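Local coordinates for aminoacyl-tRNA synthetase-interacting multifunctional protein p43 (Plasmodium vivax, PDB 6IPA), which probably binds tRNA through its C-terminal EMAP II-like domain, as a putative tRNA import protein related to the synthetase-interacting factor AIMP1, at residues Y97-K105 with K113-G121; L40-I48 with E162-L173. One frame throughout, in Å; residues are numbered along the deposited sequence.

Interaction 1 (Y97-K105 with K113-G121)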
loop_
_atom_site.group_PDB
_atom_site.type_symbol
_atom_site.label_atom_id
_atom_site.label_comp_id
_atom_site.label_asym_id
_atom_site.label_seq_id
_atom_site.Cartn_x
_atom_site.Cartn_y
_atom_site.Cartn_z
ATOM N N TYR A 97 -9.008 2.530 6.039
ATOM C CA TYR A 97 -8.979 1.577 4.931
ATOM C C TYR A 97 -7.759 1.967 4.115
ATOM O O TYR A 97 -7.674 3.094 3.624
ATOM C CB TYR A 97 -10.297 1.646 4.090
ATOM C CG TYR A 97 -11.449 0.895 4.736
ATOM C CD1 TYR A 97 -11.646 -0.454 4.503
ATOM C CD2 TYR A 97 -12.318 1.532 5.608
ATOM C CE1 TYR A 97 -12.689 -1.149 5.109
ATOM C CE2 TYR A 97 -13.348 0.859 6.232
ATOM C CZ TYR A 97 -13.528 -0.485 5.981
ATOM O OH TYR A 97 -14.572 -1.146 6.583
ATOM N N VAL A 98 -6.799 1.051 3.975
ATOM C CA VAL A 98 -5.548 1.416 3.311
ATOM C C VAL A 98 -5.342 0.485 2.141
ATOM O O VAL A 98 -6.121 -0.481 1.975
ATOM C CB VAL A 98 -4.364 1.395 4.274
ATOM C CG1 VAL A 98 -4.561 2.456 5.326
ATOM C CG2 VAL A 98 -4.218 0.037 4.936
ATOM N N LEU A 99 -4.335 0.822 1.316
ATOM C CA LEU A 99 -3.925 -0.006 0.174
ATOM C C LEU A 99 -2.669 -0.762 0.479
ATOM O O LEU A 99 -1.606 -0.177 0.617
ATOM C CB LEU A 99 -3.693 0.853 -1.051
ATOM C CG LEU A 99 -4.973 1.564 -1.550
ATOM C CD1 LEU A 99 -4.848 1.838 -3.056
ATOM C CD2 LEU A 99 -6.275 0.810 -1.277
ATOM N N VAL A 100 -2.797 -2.075 0.591
ATOM C CA VAL A 100 -1.643 -2.924 0.905
ATOM C C VAL A 100 -1.127 -3.636 -0.325
ATOM O O VAL A 100 -1.901 -4.341 -0.975
ATOM C CB VAL A 100 -2.030 -3.997 1.964
ATOM C CG1 VAL A 100 -0.841 -4.884 2.287
ATOM C CG2 VAL A 100 -2.537 -3.316 3.228
ATOM N N LEU A 101 0.166 -3.474 -0.620
ATOM C CA LEU A 101 0.916 -4.366 -1.533
ATOM C C LEU A 101 1.120 -5.716 -0.843
ATOM O O LEU A 101 2.117 -5.956 -0.156
ATOM C CB LEU A 101 2.273 -3.763 -1.962
ATOM C CG LEU A 101 3.150 -4.644 -2.864
ATOM C CD1 LEU A 101 2.404 -5.022 -4.122
ATOM C CD2 LEU A 101 4.465 -3.979 -3.293
ATOM N N ALA A 102 0.177 -6.623 -1.073
ATOM C CA ALA A 102 0.114 -7.909 -0.359
ATOM C C ALA A 102 1.146 -8.974 -0.679
ATOM O O ALA A 102 1.407 -9.848 0.140
ATOM C CB ALA A 102 -1.275 -8.489 -0.557
ATOM N N ASN A 103 1.761 -8.921 -1.859
ATOM C CA ASN A 103 2.571 -10.054 -2.341
ATOM C C ASN A 103 4.068 -9.954 -2.209
ATOM O O ASN A 103 4.814 -10.812 -2.725
ATOM C CB ASN A 103 2.188 -10.456 -3.756
ATOM C CG ASN A 103 2.504 -9.405 -4.819
ATOM O OD1 ASN A 103 2.544 -8.193 -4.567
ATOM N ND2 ASN A 103 2.713 -9.879 -6.031
ATOM N N LEU A 104 4.520 -8.935 -1.490
ATOM C CA LEU A 104 5.856 -8.937 -0.962
ATOM C C LEU A 104 5.900 -10.103 0.001
ATOM O O LEU A 104 4.851 -10.471 0.548
ATOM C CB LEU A 104 6.076 -7.668 -0.193
ATOM C CG LEU A 104 6.035 -6.373 -0.985
ATOM C CD1 LEU A 104 5.920 -5.192 -0.028
ATOM C CD2 LEU A 104 7.321 -6.222 -1.775
ATOM N N LYS A 105 7.090 -10.656 0.244
ATOM C CA LYS A 105 7.267 -11.743 1.220
ATOM C C LYS A 105 7.432 -11.209 2.627
ATOM O O LYS A 105 7.985 -10.111 2.823
ATOM C CB LYS A 105 8.513 -12.610 0.909
ATOM C CG LYS A 105 8.445 -13.435 -0.375
ATOM C CD LYS A 105 9.043 -14.842 -0.262
ATOM C CE LYS A 105 9.750 -15.264 -1.543
ATOM N NZ LYS A 105 11.092 -14.620 -1.654
ATOM N N LYS A 113 7.697 -9.036 12.831
ATOM C CA LYS A 113 7.296 -9.521 11.501
ATOM C C LYS A 113 6.533 -8.439 10.769
ATOM O O LYS A 113 5.802 -7.673 11.393
ATOM C CB LYS A 113 6.418 -10.783 11.595
ATOM C CG LYS A 113 7.059 -12.003 12.271
ATOM C CD LYS A 113 8.264 -12.545 11.507
ATOM C CE LYS A 113 8.798 -13.836 12.110
ATOM N NZ LYS A 113 9.716 -13.564 13.249
ATOM N N SER A 114 6.726 -8.396 9.453
ATOM C CA SER A 114 6.081 -7.444 8.549
ATOM C C SER A 114 5.767 -8.086 7.155
ATOM O O SER A 114 6.668 -8.377 6.389
ATOM C CB SER A 114 7.005 -6.258 8.357
ATOM O OG SER A 114 6.380 -5.305 7.536
ATOM N N HIS A 115 4.505 -8.285 6.834
ATOM C CA HIS A 115 4.091 -9.006 5.633
ATOM C C HIS A 115 3.213 -8.145 4.738
ATOM O O HIS A 115 2.009 -8.136 4.897
ATOM C CB HIS A 115 3.325 -10.266 6.045
ATOM C CG HIS A 115 2.936 -11.129 4.897
ATOM N ND1 HIS A 115 1.922 -12.067 4.976
ATOM C CD2 HIS A 115 3.410 -11.189 3.628
ATOM C CE1 HIS A 115 1.805 -12.676 3.813
ATOM N NE2 HIS A 115 2.682 -12.150 2.979
ATOM N N GLY A 116 3.834 -7.440 3.799
ATOM C CA GLY A 116 3.162 -6.471 2.922
ATOM C C GLY A 116 3.648 -5.050 3.241
ATOM O O GLY A 116 4.594 -4.882 3.992
ATOM N N MET A 117 3.033 -4.023 2.661
ATOM C CA MET A 117 3.363 -2.630 3.028
ATOM C C MET A 117 2.219 -1.693 2.614
ATOM O O MET A 117 1.477 -1.972 1.698
ATOM C CB MET A 117 4.718 -2.174 2.443
ATOM C CG MET A 117 4.632 -1.455 1.102
ATOM S SD MET A 117 6.161 -1.230 0.141
ATOM C CE MET A 117 7.010 -0.011 1.155
ATOM N N VAL A 118 2.113 -0.556 3.290
ATOM C CA VAL A 118 0.996 0.350 3.118
ATOM C C VAL A 118 1.453 1.450 2.198
ATOM O O VAL A 118 2.592 1.910 2.317
ATOM C CB VAL A 118 0.486 0.913 4.462
ATOM C CG1 VAL A 118 -0.578 1.958 4.214
ATOM C CG2 VAL A 118 -0.040 -0.211 5.337
ATOM N N LEU A 119 0.573 1.837 1.263
ATOM C CA LEU A 119 1.009 2.655 0.138
ATOM C C LEU A 119 0.672 4.110 0.436
ATOM O O LEU A 119 -0.387 4.362 1.008
ATOM C CB LEU A 119 0.360 2.213 -1.185
ATOM C CG LEU A 119 0.562 0.862 -1.914
ATOM C CD1 LEU A 119 -0.297 0.601 -3.140
ATOM C CD2 LEU A 119 1.994 0.683 -2.300
ATOM N N CYS A 120 1.557 5.035 0.035
ATOM C CA CYS A 120 1.418 6.477 0.333
ATOM C C CYS A 120 1.870 7.392 -0.780
ATOM O O CYS A 120 2.711 7.046 -1.602
ATOM C CB CYS A 120 2.288 6.904 1.515
ATOM S SG CYS A 120 2.134 5.979 3.037
ATOM N N GLY A 121 1.335 8.596 -0.726
ATOM C CA GLY A 121 1.773 9.687 -1.556
ATOM C C GLY A 121 2.762 10.531 -0.784
ATOM O O GLY A 121 2.649 10.686 0.455
HETATM O O HOH W 1 6.808 -7.294 3.851
#
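Met117, Leu119 and Leu99 have the most surface buried where 97-105 runs beside 113-121. The backbones join at a single beta bridge, Val100 with Val118, framed by two hydrogen bonds: Leu119 N gives to Leu99 O at 3.0 Å, and Leu101 N to Met117 O at 3.1 Å. Met117 O also meets the alpha carbon of Val100, a CA-H...O contact of 3.4 Å.

With CG anti to its own carbonyl carbon (chi1 -65°), Leu119 brings CG to Leu99 O at 3.5 Å and CD1 to Leu99 CB at 4.0 Å. Trp187 of strand 185-189 touches both leucines, placing them in the interior. Val98 and Val118 meet at about a right angle, CG1 of Val118 lying against CB of Val98, and Leu129 packs on both.

Beyond the bridge, Met117 and Leu104 form a second apolar patch: Leu104 CD1 fits against CB, CG and SD of Met117, with SD at 4.0 Å. Gly116, which has no side chain, brings its alpha carbon to Leu101 O in a second CA-H...O contact; its positive phi (113°) lets the chain turn there. His115 presents its ring edge to Leu104 O, which lies near the ring plane, 3.5 Å from CD2. Beside the histidine a water links the segments, bonded to Gly116 N, Ser114 O and Lys105 O.

Both segments belong to the putative tRNA-binding domain of the OB clan, and the bridge joins the chain after strand 112-114 to edge strand 97-101. Direct backbone bonding between buried aliphatic side chains thus gives way to water-mediated linkage, which supplies Gly116 N with a partner and connects Ser114 with Lys105.

Interaction 2 (L40-I48 with E162-L173)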
loop_
_atom_site.group_PDB
_atom_site.type_symbol
_atom_site.label_atom_id
_atom_site.label_comp_id
_atom_site.label_asym_id
_atom_site.label_seq_id
_atom_site.Cartn_x
_atom_site.Cartn_y
_atom_site.Cartn_z
ATOM N N LEU A 40 8.881 -7.259 -16.043
ATOM C CA LEU A 40 9.280 -6.476 -14.829
ATOM C C LEU A 40 8.462 -5.168 -14.657
ATOM O O LEU A 40 7.848 -4.993 -13.589
ATOM C CB LEU A 40 10.764 -6.161 -14.787
ATOM C CG LEU A 40 11.725 -7.197 -14.219
ATOM C CD1 LEU A 40 13.131 -6.625 -14.244
ATOM C CD2 LEU A 40 11.357 -7.616 -12.812
ATOM N N ASP A 41 8.455 -4.257 -15.653
ATOM C CA ASP A 41 7.503 -3.083 -15.606
ATOM C C ASP A 41 6.117 -3.558 -16.060
ATOM O O ASP A 41 5.690 -3.333 -17.186
ATOM C CB ASP A 41 7.977 -1.852 -16.429
ATOM C CG ASP A 41 6.942 -0.675 -16.436
ATOM O OD1 ASP A 41 6.006 -0.686 -15.599
ATOM O OD2 ASP A 41 7.054 0.269 -17.290
ATOM N N ASP A 42 5.421 -4.236 -15.173
ATOM C CA ASP A 42 4.149 -4.810 -15.542
ATOM C C ASP A 42 3.339 -4.757 -14.261
ATOM O O ASP A 42 3.633 -5.456 -13.286
ATOM C CB ASP A 42 4.358 -6.234 -16.060
ATOM C CG ASP A 42 3.070 -7.002 -16.251
ATOM O OD1 ASP A 42 1.961 -6.396 -16.265
ATOM O OD2 ASP A 42 3.180 -8.245 -16.386
ATOM N N ILE A 43 2.319 -3.919 -14.262
ATOM C CA ILE A 43 1.617 -3.669 -13.038
ATOM C C ILE A 43 0.652 -4.792 -12.675
ATOM O O ILE A 43 0.224 -4.895 -11.528
ATOM C CB ILE A 43 0.948 -2.295 -13.061
ATOM C CG1 ILE A 43 0.337 -1.996 -11.697
ATOM C CG2 ILE A 43 -0.107 -2.216 -14.158
ATOM C CD1 ILE A 43 -0.069 -0.572 -11.513
ATOM N N THR A 44 0.350 -5.675 -13.620
ATOM C CA THR A 44 -0.527 -6.817 -13.332
ATOM C C THR A 44 0.122 -7.730 -12.285
ATOM O O THR A 44 -0.539 -8.538 -11.644
ATOM C CB THR A 44 -0.839 -7.586 -14.623
ATOM O OG1 THR A 44 0.371 -8.124 -15.160
ATOM C CG2 THR A 44 -1.487 -6.656 -15.660
ATOM N N ARG A 45 1.427 -7.555 -12.099
ATOM C CA ARG A 45 2.223 -8.441 -11.264
ATOM C C ARG A 45 2.173 -8.086 -9.793
ATOM O O ARG A 45 2.480 -8.921 -8.959
ATOM C CB ARG A 45 3.675 -8.460 -11.734
ATOM C CG ARG A 45 3.859 -9.234 -13.017
ATOM C CD ARG A 45 5.292 -9.260 -13.533
ATOM N NE ARG A 45 6.063 -10.173 -12.732
ATOM C CZ ARG A 45 7.368 -10.378 -12.860
ATOM N NH1 ARG A 45 8.098 -9.744 -13.810
ATOM N NH2 ARG A 45 7.950 -11.229 -12.027
ATOM N N LEU A 46 1.779 -6.846 -9.496
ATOM C CA LEU A 46 1.492 -6.408 -8.147
ATOM C C LEU A 46 0.097 -6.795 -7.746
ATOM O O LEU A 46 -0.836 -6.535 -8.462
ATOM C CB LEU A 46 1.613 -4.865 -8.010
ATOM C CG LEU A 46 2.899 -4.229 -8.504
ATOM C CD1 LEU A 46 2.918 -2.761 -8.162
ATOM C CD2 LEU A 46 4.096 -4.941 -7.931
ATOM N N ASN A 47 -0.020 -7.320 -6.526
ATOM C CA ASN A 47 -1.330 -7.535 -5.836
ATOM C C ASN A 47 -1.553 -6.518 -4.807
ATOM O O ASN A 47 -1.152 -6.740 -3.700
ATOM C CB ASN A 47 -1.314 -8.845 -5.078
ATOM C CG ASN A 47 -2.652 -9.237 -4.590
ATOM O OD1 ASN A 47 -3.679 -8.870 -5.160
ATOM N ND2 ASN A 47 -2.664 -10.039 -3.554
ATOM N N ILE A 48 -2.187 -5.403 -5.167
ATOM C CA ILE A 48 -2.494 -4.295 -4.284
ATOM C C ILE A 48 -3.931 -4.410 -3.767
ATOM O O ILE A 48 -4.879 -4.350 -4.536
ATOM C CB ILE A 48 -2.330 -2.959 -5.043
ATOM C CG1 ILE A 48 -0.845 -2.692 -5.332
ATOM C CG2 ILE A 48 -2.874 -1.803 -4.215
ATOM C CD1 ILE A 48 -0.601 -1.620 -6.379
ATOM N N GLU A 162 16.104 -5.428 -6.960
ATOM C CA GLU A 162 16.367 -5.341 -8.400
ATOM C C GLU A 162 15.563 -6.323 -9.247
ATOM O O GLU A 162 15.374 -6.088 -10.436
ATOM C CB GLU A 162 17.872 -5.529 -8.686
ATOM C CG GLU A 162 18.754 -4.389 -8.182
ATOM C CD GLU A 162 20.238 -4.668 -8.357
ATOM O OE1 GLU A 162 20.679 -5.053 -9.465
ATOM O OE2 GLU A 162 20.981 -4.495 -7.371
ATOM N N LYS A 163 15.098 -7.418 -8.651
ATOM C CA LYS A 163 14.298 -8.411 -9.369
ATOM C C LYS A 163 12.832 -8.388 -8.953
ATOM O O LYS A 163 12.108 -9.351 -9.193
ATOM C CB LYS A 163 14.877 -9.789 -9.140
ATOM C CG LYS A 163 16.323 -9.845 -9.575
ATOM C CD LYS A 163 16.785 -11.253 -9.930
ATOM C CE LYS A 163 18.241 -11.214 -10.400
ATOM N NZ LYS A 163 18.857 -12.566 -10.349
ATOM N N ASN A 164 12.403 -7.277 -8.344
ATOM C CA ASN A 164 11.054 -7.106 -7.837
ATOM C C ASN A 164 10.372 -6.059 -8.699
ATOM O O ASN A 164 10.758 -4.884 -8.674
ATOM C CB ASN A 164 11.109 -6.650 -6.369
ATOM C CG ASN A 164 9.724 -6.448 -5.747
ATOM O OD1 ASN A 164 8.740 -6.142 -6.428
ATOM N ND2 ASN A 164 9.650 -6.641 -4.439
ATOM N N PRO A 165 9.360 -6.473 -9.477
ATOM C CA PRO A 165 8.619 -5.553 -10.298
ATOM C C PRO A 165 8.333 -4.223 -9.635
ATOM O O PRO A 165 8.525 -3.175 -10.266
ATOM C CB PRO A 165 7.332 -6.302 -10.538
ATOM C CG PRO A 165 7.792 -7.707 -10.684
ATOM C CD PRO A 165 8.903 -7.853 -9.687
ATOM N N PHE A 166 7.902 -4.249 -8.379
ATOM C CA PHE A 166 7.506 -3.016 -7.714
ATOM C C PHE A 166 8.466 -1.818 -7.913
ATOM O O PHE A 166 8.013 -0.721 -8.268
ATOM C CB PHE A 166 7.259 -3.211 -6.225
ATOM C CG PHE A 166 6.878 -1.922 -5.547
ATOM C CD1 PHE A 166 5.574 -1.495 -5.550
ATOM C CD2 PHE A 166 7.853 -1.089 -5.018
ATOM C CE1 PHE A 166 5.228 -0.286 -4.983
ATOM C CE2 PHE A 166 7.517 0.110 -4.450
ATOM C CZ PHE A 166 6.206 0.525 -4.452
ATOM N N PHE A 167 9.763 -2.039 -7.717
ATOM C CA PHE A 167 10.755 -0.959 -7.766
ATOM C C PHE A 167 11.035 -0.486 -9.188
ATOM O O PHE A 167 11.576 0.619 -9.379
ATOM C CB PHE A 167 12.083 -1.367 -7.115
ATOM C CG PHE A 167 11.938 -1.853 -5.720
ATOM C CD1 PHE A 167 11.904 -0.960 -4.666
ATOM C CD2 PHE A 167 11.765 -3.202 -5.459
ATOM C CE1 PHE A 167 11.723 -1.406 -3.362
ATOM C CE2 PHE A 167 11.605 -3.657 -4.152
ATOM C CZ PHE A 167 11.581 -2.756 -3.103
ATOM N N HIS A 168 10.676 -1.310 -10.171
ATOM C CA HIS A 168 10.824 -0.941 -11.570
ATOM C C HIS A 168 9.601 -0.170 -12.012
ATOM O O HIS A 168 9.657 0.718 -12.862
ATOM C CB HIS A 168 10.974 -2.202 -12.430
ATOM C CG HIS A 168 12.339 -2.824 -12.381
ATOM N ND1 HIS A 168 13.337 -2.504 -13.286
ATOM C CD2 HIS A 168 12.863 -3.763 -11.559
ATOM C CE1 HIS A 168 14.417 -3.222 -13.021
ATOM N NE2 HIS A 168 14.157 -3.994 -11.977
ATOM N N ILE A 169 8.477 -0.551 -11.428
ATOM C CA ILE A 169 7.201 0.070 -11.699
ATOM C C ILE A 169 7.080 1.429 -10.974
ATOM O O ILE A 169 6.523 2.399 -11.529
ATOM C CB ILE A 169 6.087 -0.861 -11.186
ATOM C CG1 ILE A 169 6.067 -2.179 -12.006
ATOM C CG2 ILE A 169 4.754 -0.155 -11.226
ATOM C CD1 ILE A 169 5.336 -3.363 -11.369
ATOM N N GLN A 170 7.617 1.469 -9.745
ATOM C CA GLN A 170 7.478 2.590 -8.825
ATOM C C GLN A 170 7.628 3.958 -9.468
ATOM O O GLN A 170 6.749 4.798 -9.297
ATOM C CB GLN A 170 8.445 2.428 -7.642
ATOM C CG GLN A 170 8.364 3.530 -6.612
ATOM C CD GLN A 170 8.968 3.145 -5.280
ATOM O OE1 GLN A 170 10.020 2.501 -5.213
ATOM N NE2 GLN A 170 8.301 3.546 -4.201
ATOM N N PRO A 171 8.670 4.173 -10.287
ATOM C CA PRO A 171 8.841 5.529 -10.881
ATOM C C PRO A 171 7.678 6.023 -11.715
ATOM O O PRO A 171 7.580 7.195 -11.985
ATOM C CB PRO A 171 10.081 5.380 -11.764
ATOM C CG PRO A 171 10.767 4.143 -11.262
ATOM C CD PRO A 171 9.654 3.224 -10.833
ATOM N N HIS A 172 6.800 5.127 -12.138
ATOM C CA HIS A 172 5.647 5.494 -12.904
ATOM C C HIS A 172 4.406 5.550 -12.047
ATOM O O HIS A 172 3.338 5.832 -12.565
ATOM C CB HIS A 172 5.440 4.441 -13.997
ATOM C CG HIS A 172 6.634 4.231 -14.872
ATOM N ND1 HIS A 172 7.126 5.212 -15.710
ATOM C CD2 HIS A 172 7.431 3.151 -15.048
ATOM C CE1 HIS A 172 8.183 4.750 -16.354
ATOM N NE2 HIS A 172 8.397 3.505 -15.963
ATOM N N LEU A 173 4.536 5.272 -10.741
ATOM C CA LEU A 173 3.411 5.421 -9.774
ATOM C C LEU A 173 3.287 6.834 -9.117
ATOM O O LEU A 173 4.054 7.183 -8.185
ATOM C CB LEU A 173 3.529 4.350 -8.669
ATOM C CG LEU A 173 3.452 2.875 -9.074
ATOM C CD1 LEU A 173 3.552 2.014 -7.844
ATOM C CD2 LEU A 173 2.186 2.528 -9.791
#
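The Arg45 guanidinium has Pro165 on one face, with CG over its centre and 3.5 Å from CZ, while Leu40 N lies at its edge. A bend at chi3 (75°) turns that face of the guanidinium to Pro165 CG, and NH2 forms a salt bridge with Asp154. On one face of the His168 ring sits Leu40 CD1, a CH-pi contact 3.8 Å from the centroid; in the ring plane, NE2 donates to Glu162 O at 2.9 Å, which would fix the ring's rotation. The His172 ring and the Asp41 carboxylate have planes only 12° apart, with Asp41 OD2 3.7 Å from His172 CD2. The carboxylate itself is held by Lys183 and Tyr182.

These contacts dock the N-terminal end of the modelled chain on the short helix 165-169, whose N-cap is Asn164: its OD1 accepts from Phe166 N. In 40-48, Asp42 makes an Asx turn at the start of the 3-10 segment 43-45, its OD1 taking both Thr44 N and Thr44 OG1 from the same face of the carboxylate.

Leu46 and Ile169 reach toward each other tip to tip, Leu46 CG and Ile169 CD1 being 3.9 Å apart. Leu46 also crosses Phe166 at about a right angle, CD1 to CD1 at 3.9 Å. Farther along, Ile43 CD1 touches Leu173 CD2 at 4.2 Å, beside Tyr182 of strand 179-182.

How the interactions relate
From the first modelled residues, 40-48 leads into strand 48-58 of the four-stranded antiparallel sheet. The chain later reaches that sheet's edge strand 97-101, and after the short hairpin of 107-109 and 112-114 it returns to close the small loop of interaction 1. Only much later does 162-173, with helix 165-169, come back to 40-48, so interaction 2 closes a long loop with interaction 1 nested inside. Their centres lie about 14 Å apart, yet they touch: Ala102 N probably bonds to Asn47 O, and Leu101 packs on Phe166. Through these touches 40-48 and helix 165-169 are tied to the 97-105 chain at the end of strand 97-101.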